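Local structure of KLLA0C04147p (Kluyveromyces lactis, 5H2D) at residues A[29-33]-A[334-338]; A[67-71]-A[327-331]; A[113-117]-A[218-222]. The protein binds ergosterol through its OSBP-related (ORD) domain, the part described here, and probably transfers sterols between membranes. All blocks are in the same frame, centred on the assembly; numbering follows the deposited sequence.

Contact 1: A[29-33]-A[334-338]; sequences LRQRL and AVTLN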
loop_
_atom_site.group_PDB
_atom_site.type_symbol
_atom_site.label_atom_id
_atom_site.label_comp_id
_atom_site.label_asym_id
_atom_site.label_seq_id
_atom_site.Cartn_x
_atom_site.Cartn_y
_atom_site.Cartn_z
ATOM N N LEU A 29 -13.985 -6.054 -12.840
ATOM C CA LEU A 29 -13.451 -4.915 -12.096
ATOM C C LEU A 29 -14.157 -3.623 -12.487
ATOM O O LEU A 29 -14.427 -3.369 -13.663
ATOM C CB LEU A 29 -11.950 -4.771 -12.356
ATOM C CG LEU A 29 -11.054 -5.910 -11.880
ATOM C CD1 LEU A 29 -9.628 -5.687 -12.323
ATOM C CD2 LEU A 29 -11.124 -6.030 -10.364
ATOM N N ARG A 30 -14.426 -2.775 -11.496
ATOM C CA ARG A 30 -15.010 -1.476 -11.790
ATOM C C ARG A 30 -14.072 -0.632 -12.651
ATOM O O ARG A 30 -12.874 -0.502 -12.359
ATOM C CB ARG A 30 -15.336 -0.736 -10.488
ATOM C CG ARG A 30 -15.972 0.631 -10.725
ATOM C CD ARG A 30 -16.596 1.173 -9.462
ATOM N NE ARG A 30 -15.592 1.660 -8.509
ATOM C CZ ARG A 30 -15.909 2.407 -7.462
ATOM N NH1 ARG A 30 -17.184 2.741 -7.254
ATOM N NH2 ARG A 30 -14.954 2.842 -6.637
ATOM N N GLN A 31 -14.633 -0.040 -13.711
ATOM C CA GLN A 31 -13.863 0.677 -14.723
ATOM C C GLN A 31 -13.947 2.187 -14.602
ATOM O O GLN A 31 -13.096 2.884 -15.167
ATOM C CB GLN A 31 -14.336 0.295 -16.132
ATOM C CG GLN A 31 -14.259 -1.177 -16.429
ATOM C CD GLN A 31 -12.838 -1.662 -16.606
ATOM O OE1 GLN A 31 -12.087 -1.141 -17.437
ATOM N NE2 GLN A 31 -12.453 -2.663 -15.816
ATOM N N ARG A 32 -14.963 2.704 -13.928
ATOM C CA ARG A 32 -15.124 4.141 -13.785
ATOM C C ARG A 32 -16.036 4.394 -12.600
ATOM O O ARG A 32 -16.621 3.469 -12.028
ATOM C CB ARG A 32 -15.693 4.769 -15.061
ATOM C CG ARG A 32 -17.055 4.223 -15.464
ATOM C CD ARG A 32 -17.778 5.200 -16.393
ATOM N NE ARG A 32 -18.149 6.435 -15.699
ATOM C CZ ARG A 32 -18.521 7.559 -16.304
ATOM N NH1 ARG A 32 -18.570 7.622 -17.628
ATOM N NH2 ARG A 32 -18.834 8.628 -15.582
ATOM N N LEU A 33 -16.121 5.663 -12.219
ATOM C CA LEU A 33 -17.035 6.119 -11.186
ATOM C C LEU A 33 -18.306 6.661 -11.824
ATOM O O LEU A 33 -18.328 7.034 -12.996
ATOM C CB LEU A 33 -16.393 7.206 -10.327
ATOM C CG LEU A 33 -15.057 6.837 -9.689
ATOM C CD1 LEU A 33 -14.556 8.009 -8.857
ATOM C CD2 LEU A 33 -15.216 5.579 -8.852
ATOM N N ALA A 334 -6.859 2.198 -8.518
ATOM C CA ALA A 334 -7.554 2.733 -7.355
ATOM C C ALA A 334 -9.061 2.730 -7.557
ATOM O O ALA A 334 -9.808 2.524 -6.602
ATOM C CB ALA A 334 -7.058 4.147 -7.032
ATOM N N VAL A 335 -9.523 2.945 -8.794
ATOM C CA VAL A 335 -10.954 2.896 -9.076
ATOM C C VAL A 335 -11.549 1.536 -8.730
ATOM O O VAL A 335 -12.731 1.445 -8.354
ATOM C CB VAL A 335 -11.200 3.279 -10.551
ATOM C CG1 VAL A 335 -12.635 2.914 -10.978
ATOM C CG2 VAL A 335 -10.997 4.775 -10.739
ATOM N N THR A 336 -10.749 0.461 -8.800
ATOM C CA THR A 336 -11.310 -0.859 -8.504
ATOM C C THR A 336 -11.546 -1.099 -7.014
ATOM O O THR A 336 -12.290 -2.023 -6.661
ATOM C CB THR A 336 -10.415 -1.995 -9.028
ATOM O OG1 THR A 336 -9.237 -2.128 -8.209
ATOM C CG2 THR A 336 -10.035 -1.783 -10.490
ATOM N N LEU A 337 -10.944 -0.298 -6.130
ATOM C CA LEU A 337 -10.807 -0.719 -4.742
ATOM C C LEU A 337 -12.083 -0.506 -3.939
ATOM O O LEU A 337 -12.493 -1.390 -3.177
ATOM C CB LEU A 337 -9.651 0.035 -4.083
ATOM C CG LEU A 337 -8.271 -0.319 -4.634
ATOM C CD1 LEU A 337 -7.197 0.593 -4.042
ATOM C CD2 LEU A 337 -7.928 -1.772 -4.375
ATOM N N ASN A 338 -12.696 0.672 -4.053
ATOM C CA ASN A 338 -13.901 0.979 -3.289
ATOM C C ASN A 338 -15.178 0.629 -4.042
ATOM O O ASN A 338 -16.223 1.240 -3.790
ATOM C CB ASN A 338 -13.922 2.454 -2.885
ATOM C CG ASN A 338 -14.793 2.696 -1.664
ATOM O OD1 ASN A 338 -14.772 1.910 -0.726
ATOM N ND2 ASN A 338 -15.593 3.770 -1.690
HETATM O O HOH W 1 -12.239 3.175 -5.523
HETATM O O HOH W 2 -13.617 -3.536 -8.671
#
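R30 and T336 bring the two backbones within 5.0 Å, measured CA to CA, where the irregular segment 29-33 passes the last turn of helix 332-337. Between the backbones of R30 and T336 the link is a water, which accepts from R30 N and donates to T336 O. R32 and V335, the other close pair, stand 6.4 Å apart CA to CA, and there a valine methyl packs against the loop.

The side chain of R30 carries the contact. CG is anti to the backbone N (chi1 -179°) and the chain bends at chi3 (75°), which brings the side of the guanidinium group with NE and NH2 up to the carbonyl of V335. Both nitrogens grip that one oxygen, NE to V335 O at 2.9 Å and NH2 to V335 O at 3.1 Å. The oxygen lies almost exactly in the guanidinium plane, and the NE bond is the straighter, 157° at its hydrogen. L33 CD2 sits over the centre of one guanidinium face, 3.5 Å above the plane. A second water, which accepts from N338 N and lies 2.7 Å from A334 O, takes a weak bond from R30 NH2, while NH1 forms a salt bridge with E363 of helix 357-363.

Methyl groups pack on the loop backbone: V335 CG1 lies 3.8 Å from R32 N, and T336 CG2 is 3.6 Å from R30 O and also meets L29 CB. The hydroxyl of T336 is engaged apart from this, with F333 O and Y131.

V335 O, near the end of a helix where carbonyls commonly lack an amide partner, is thus supplied with two charged N-H donors. The cation would probably suit the partial negative charge of that helix end, and with E363 at its far side the arginine ties the loop 29-33 to two helices.

Contact 2: A[67-71]-A[327-331]; sequences NEPTS and PFNLT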
loop_
_atom_site.group_PDB
_atom_site.type_symbol
_atom_site.label_atom_id
_atom_site.label_comp_id
_atom_site.label_asym_id
_atom_site.label_seq_id
_atom_site.Cartn_x
_atom_site.Cartn_y
_atom_site.Cartn_z
ATOM N N ASN A 67 -9.790 16.463 0.186
ATOM C CA ASN A 67 -10.130 15.109 0.605
ATOM C C ASN A 67 -10.207 14.208 -0.621
ATOM O O ASN A 67 -10.490 14.659 -1.733
ATOM C CB ASN A 67 -11.477 15.061 1.331
ATOM C CG ASN A 67 -11.462 15.736 2.689
ATOM O OD1 ASN A 67 -12.498 16.201 3.155
ATOM N ND2 ASN A 67 -10.314 15.764 3.337
ATOM N N GLU A 68 -9.984 12.906 -0.405
ATOM C CA GLU A 68 -10.125 11.916 -1.459
ATOM C C GLU A 68 -11.031 10.791 -0.966
ATOM O O GLU A 68 -10.878 10.350 0.169
ATOM C CB GLU A 68 -8.741 11.346 -1.829
ATOM C CG GLU A 68 -8.748 10.365 -2.970
ATOM C CD GLU A 68 -7.353 9.835 -3.250
ATOM O OE1 GLU A 68 -7.013 8.729 -2.780
ATOM O OE2 GLU A 68 -6.594 10.531 -3.940
ATOM N N PRO A 69 -11.953 10.280 -1.805
ATOM C CA PRO A 69 -12.877 9.229 -1.344
ATOM C C PRO A 69 -12.266 7.842 -1.372
ATOM O O PRO A 69 -12.890 6.876 -1.815
ATOM C CB PRO A 69 -14.038 9.330 -2.339
ATOM C CG PRO A 69 -13.347 9.740 -3.604
ATOM C CD PRO A 69 -12.289 10.734 -3.166
ATOM N N THR A 70 -11.040 7.724 -0.893
ATOM C CA THR A 70 -10.437 6.432 -0.633
ATOM C C THR A 70 -10.072 6.405 0.836
ATOM O O THR A 70 -9.929 7.449 1.461
ATOM C CB THR A 70 -9.170 6.204 -1.456
ATOM O OG1 THR A 70 -8.184 7.171 -1.062
ATOM C CG2 THR A 70 -9.463 6.348 -2.957
ATOM N N SER A 71 -9.911 5.211 1.382
ATOM C CA SER A 71 -9.457 5.050 2.757
ATOM C C SER A 71 -7.941 4.886 2.799
ATOM O O SER A 71 -7.326 4.421 1.839
ATOM C CB SER A 71 -10.126 3.821 3.387
ATOM O OG SER A 71 -9.728 3.620 4.738
ATOM N N PRO A 327 -12.439 11.337 -11.850
ATOM C CA PRO A 327 -12.667 12.202 -10.685
ATOM C C PRO A 327 -11.642 11.885 -9.605
ATOM O O PRO A 327 -11.242 10.733 -9.421
ATOM C CB PRO A 327 -14.089 11.835 -10.247
ATOM C CG PRO A 327 -14.731 11.246 -11.490
ATOM C CD PRO A 327 -13.619 10.538 -12.206
ATOM N N PHE A 328 -11.190 12.924 -8.906
ATOM C CA PHE A 328 -10.220 12.813 -7.819
ATOM C C PHE A 328 -8.863 12.330 -8.314
ATOM O O PHE A 328 -7.993 11.995 -7.499
ATOM C CB PHE A 328 -10.728 11.889 -6.704
ATOM C CG PHE A 328 -12.177 12.116 -6.339
ATOM C CD1 PHE A 328 -12.535 13.164 -5.518
ATOM C CD2 PHE A 328 -13.166 11.276 -6.819
ATOM C CE1 PHE A 328 -13.854 13.376 -5.191
ATOM C CE2 PHE A 328 -14.496 11.488 -6.494
ATOM C CZ PHE A 328 -14.833 12.541 -5.677
ATOM N N ASN A 329 -8.650 12.294 -9.633
ATOM C CA ASN A 329 -7.366 11.909 -10.214
ATOM C C ASN A 329 -6.975 10.488 -9.837
ATOM O O ASN A 329 -5.790 10.156 -9.752
ATOM C CB ASN A 329 -6.259 12.897 -9.828
ATOM C CG ASN A 329 -6.368 14.203 -10.577
ATOM O OD1 ASN A 329 -7.100 14.301 -11.561
ATOM N ND2 ASN A 329 -5.631 15.207 -10.133
ATOM N N LEU A 330 -7.962 9.629 -9.613
ATOM C CA LEU A 330 -7.662 8.255 -9.252
ATOM C C LEU A 330 -7.013 7.516 -10.415
ATOM O O LEU A 330 -7.245 7.828 -11.588
ATOM C CB LEU A 330 -8.932 7.523 -8.841
ATOM C CG LEU A 330 -9.662 8.039 -7.606
ATOM C CD1 LEU A 330 -10.771 7.059 -7.251
ATOM C CD2 LEU A 330 -8.700 8.225 -6.422
ATOM N N THR A 331 -6.194 6.524 -10.079
ATOM C CA THR A 331 -5.687 5.580 -11.068
ATOM C C THR A 331 -6.759 4.551 -11.419
ATOM O O THR A 331 -7.736 4.362 -10.696
ATOM C CB THR A 331 -4.464 4.829 -10.543
ATOM O OG1 THR A 331 -4.831 4.089 -9.369
ATOM C CG2 THR A 331 -3.308 5.788 -10.226
HETATM O O HOH W 3 -7.250 12.928 -5.100
#
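E68 OE1 is gripped from several sides: T70 OG1 donates to E68 OE1 over 2.6 Å, on the lone pair anti to the other carboxylate oxygen, and R75 and R116 each form a salt bridge with the same atom. The other oxygen, OE2, reaches segment 327-331 through a water that donates to E68 OE2 and to F328 O, each at 2.7 Å. A chi1 near 180° (-177°) and an extended chain beyond CG carry the carboxylate out to L330, whose CD2 methyl rests 3.8 Å from E68 CD. The same methyl meets T70 CG2 at 4.0 Å, the two side chains lying antiparallel alongside each other.

The apolar half of the contact is a CH-pi interaction. P69, at the centre of an inverse gamma turn where the chain rounds a corner, lays CD over one face of the F328 ring, 3.5 Å from the centroid and 16° off the ring normal. P69 CG joins it above the same face, 3.6 Å from F328 CE2. With F328 replaced by an alanine, P69 would probably lose this aromatic face and a gap would open beside the turn.

CD, bonded to the proline nitrogen, carries somewhat polarised C-H bonds, consistent with its place over the ring. The buried carboxylate, with two arginines and a hydroxyl on one oxygen, is likely to stay ionised, with the L330 methyl packed against it.

Contact 3: A[113-117]-A[218-222]; sequences TVKRV and PQVDN. With ERG (ergosterol), chain B.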
loop_
_atom_site.group_PDB
_atom_site.type_symbol
_atom_site.label_atom_id
_atom_site.label_comp_id
_atom_site.label_asym_id
_atom_site.label_seq_id
_atom_site.Cartn_x
_atom_site.Cartn_y
_atom_site.Cartn_z
ATOM N N THR A 113 0.908 8.035 -6.532
ATOM C CA THR A 113 0.733 9.134 -5.577
ATOM C C THR A 113 0.727 10.503 -6.252
ATOM O O THR A 113 0.227 11.474 -5.665
ATOM C CB THR A 113 1.821 9.102 -4.486
ATOM O OG1 THR A 113 3.115 9.397 -5.034
ATOM C CG2 THR A 113 1.870 7.746 -3.798
ATOM N N VAL A 114 1.238 10.600 -7.476
ATOM C CA VAL A 114 1.288 11.885 -8.160
ATOM C C VAL A 114 -0.124 12.382 -8.452
ATOM O O VAL A 114 -1.039 11.599 -8.740
ATOM C CB VAL A 114 2.116 11.748 -9.448
ATOM C CG1 VAL A 114 2.170 13.069 -10.185
ATOM C CG2 VAL A 114 3.517 11.283 -9.098
ATOM N N LYS A 115 -0.303 13.701 -8.383
ATOM C CA LYS A 115 -1.539 14.402 -8.736
ATOM C C LYS A 115 -2.697 14.110 -7.791
ATOM O O LYS A 115 -3.843 14.435 -8.116
ATOM C CB LYS A 115 -1.982 14.093 -10.173
ATOM C CG LYS A 115 -1.036 14.670 -11.224
ATOM C CD LYS A 115 -1.690 14.681 -12.597
ATOM C CE LYS A 115 -1.814 13.280 -13.178
ATOM N NZ LYS A 115 -0.560 12.789 -13.840
ATOM N N ARG A 116 -2.444 13.515 -6.632
ATOM C CA ARG A 116 -3.483 13.302 -5.625
ATOM C C ARG A 116 -3.069 14.004 -4.334
ATOM O O ARG A 116 -2.692 13.382 -3.343
ATOM C CB ARG A 116 -3.735 11.795 -5.430
ATOM C CG ARG A 116 -4.405 11.168 -6.651
ATOM C CD ARG A 116 -4.086 9.687 -6.719
ATOM N NE ARG A 116 -4.885 8.950 -5.750
ATOM C CZ ARG A 116 -4.816 7.636 -5.594
ATOM N NH1 ARG A 116 -3.965 6.917 -6.338
ATOM N NH2 ARG A 116 -5.600 7.043 -4.697
ATOM N N VAL A 117 -3.150 15.333 -4.352
ATOM C CA VAL A 117 -2.801 16.144 -3.183
ATOM C C VAL A 117 -4.084 16.257 -2.362
ATOM O O VAL A 117 -4.858 17.219 -2.474
ATOM C CB VAL A 117 -2.219 17.501 -3.583
ATOM C CG1 VAL A 117 -1.887 18.339 -2.353
ATOM C CG2 VAL A 117 -0.950 17.304 -4.414
ATOM N N PRO A 218 1.125 22.761 -5.388
ATOM C CA PRO A 218 1.481 21.620 -4.535
ATOM C C PRO A 218 1.798 20.379 -5.354
ATOM O O PRO A 218 1.109 20.057 -6.323
ATOM C CB PRO A 218 0.222 21.418 -3.680
ATOM C CG PRO A 218 -0.444 22.773 -3.680
ATOM C CD PRO A 218 -0.216 23.283 -5.073
ATOM N N GLN A 219 2.831 19.661 -4.920
ATOM C CA GLN A 219 3.330 18.479 -5.609
ATOM C C GLN A 219 3.678 17.411 -4.580
ATOM O O GLN A 219 4.259 17.712 -3.536
ATOM C CB GLN A 219 4.559 18.836 -6.474
ATOM C CG GLN A 219 5.573 17.714 -6.710
ATOM C CD GLN A 219 6.930 18.223 -7.218
ATOM O OE1 GLN A 219 7.356 19.332 -6.886
ATOM N NE2 GLN A 219 7.611 17.405 -8.023
ATOM N N VAL A 220 3.313 16.166 -4.876
ATOM C CA VAL A 220 3.699 15.042 -4.029
ATOM C C VAL A 220 5.108 14.595 -4.403
ATOM O O VAL A 220 5.395 14.297 -5.570
ATOM C CB VAL A 220 2.709 13.872 -4.169
ATOM C CG1 VAL A 220 3.150 12.739 -3.265
ATOM C CG2 VAL A 220 1.294 14.296 -3.847
ATOM N N ASP A 221 5.981 14.521 -3.410
ATOM C CA ASP A 221 7.349 14.057 -3.584
ATOM C C ASP A 221 7.590 12.886 -2.645
ATOM O O ASP A 221 7.129 12.886 -1.501
ATOM C CB ASP A 221 8.353 15.181 -3.289
ATOM C CG ASP A 221 9.792 14.728 -3.400
ATOM O OD1 ASP A 221 10.094 13.935 -4.315
ATOM O OD2 ASP A 221 10.612 15.175 -2.569
ATOM N N ASN A 222 8.302 11.888 -3.130
ATOM C CA ASN A 222 8.735 10.777 -2.303
ATOM C C ASN A 222 10.254 10.809 -2.220
ATOM O O ASN A 222 10.929 11.067 -3.217
ATOM C CB ASN A 222 8.217 9.457 -2.881
ATOM C CG ASN A 222 6.709 9.434 -2.960
ATOM O OD1 ASN A 222 6.035 9.349 -1.935
ATOM N ND2 ASN A 222 6.162 9.546 -4.172
HETATM C C1 ERG B . 2.311 6.352 0.218
HETATM C C2 ERG B . 2.388 4.864 -0.116
HETATM C C3 ERG B . 2.173 4.103 1.166
HETATM C C4 ERG B . 0.806 4.441 1.762
HETATM C C5 ERG B . 0.602 5.855 1.902
HETATM C C6 ERG B . -0.179 6.319 2.951
HETATM C C7 ERG B . -0.489 7.678 3.126
HETATM C C8 ERG B . -0.022 8.639 2.224
HETATM C C9 ERG B . 0.956 8.237 1.267
HETATM C C10 ERG B . 0.971 6.742 0.856
HETATM C C11 ERG B . 1.070 9.201 0.010
HETATM C C12 ERG B . 0.912 10.682 0.370
HETATM C C13 ERG B . -0.409 10.849 1.149
HETATM C C14 ERG B . -0.207 10.056 2.460
HETATM C C15 ERG B . -1.413 10.484 3.271
HETATM C C16 ERG B . -1.591 11.989 2.921
HETATM C C17 ERG B . -0.600 12.244 1.752
HETATM C C18 ERG B . -1.647 10.410 0.335
HETATM C C19 ERG B . -0.171 6.547 -0.180
HETATM C C20 ERG B . -1.161 13.366 0.848
HETATM C C21 ERG B . -0.318 13.657 -0.388
HETATM C C22 ERG B . -1.212 14.615 1.718
HETATM C C23 ERG B . -2.526 15.225 2.093
HETATM C C24 ERG B . -2.554 16.458 2.995
HETATM C C25 ERG B . -3.610 17.431 2.454
HETATM C C26 ERG B . -3.200 17.853 1.038
HETATM C C27 ERG B . -3.723 18.707 3.305
HETATM C C28 ERG B . -2.905 15.972 4.387
HETATM O O1 ERG B . 2.282 2.654 0.927
#
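A single hydrogen bond spans this contact: N222 ND2 donates to T113 OG1 at 3.2 Å and 164°, with the hydroxyl oxygen lying in the amide plane of the asparagine. The angle is good although the bond is long, and both groups have further partners, T113 OG1 with Y110 O and N222 OD1 with N208.

Apolar packing does the rest, centred on V220. Its CG2 lies 3.5 Å from T113 O and 3.8 Å from V117 CG2, the two valines set side by side and reversed, while V220 CG1 faces T113 OG1. In V117, CG1 points opposite the backbone N (chi1 179°), and this methyl meets P218 CB crosswise at 4.0 Å.

Ergosterol adds a third set of contacts, all van der Waals. V117 CG1 touches C26, a terminal methyl of the sterol tail, at 3.7 Å, whereas C21 is approached by R116 O and, at 3.9 Å, by V220 CG2. Each valine therefore uses its methyls both on the opposing segment and on the lipid.

The type II turn T113-R116 and V117 after it thus pack on the start of strand 219-230, and together they supply R116, V117 and V220 to the pocket wall along the tail, within the antiparallel beta-barrel-like core of the OSBP-related lipid-binding domain.

Along the chain, contact 3 is nested inside the loop closed by contact 2, and both lie inside that of contact 1. Contacts 1 and 2 have centres about 11 Å apart and pack together, V335 CG2 3.9 Å from L330 CB and L33 CD1 against F328. Contacts 2 and 3, about 12 Å apart between centres, are joined by polar links: R116 NH2 lies 2.9 Å from E68 OE1, and N329 ND2 probably bonds to K115 O. Contact 3 touches ergosterol itself, and the E68 side chain is about 6 Å from the sterol. Contact 1, centred about 21 Å from contact 3, touches contact 3 where A334 CB lies 4.0 Å from R116 NH2.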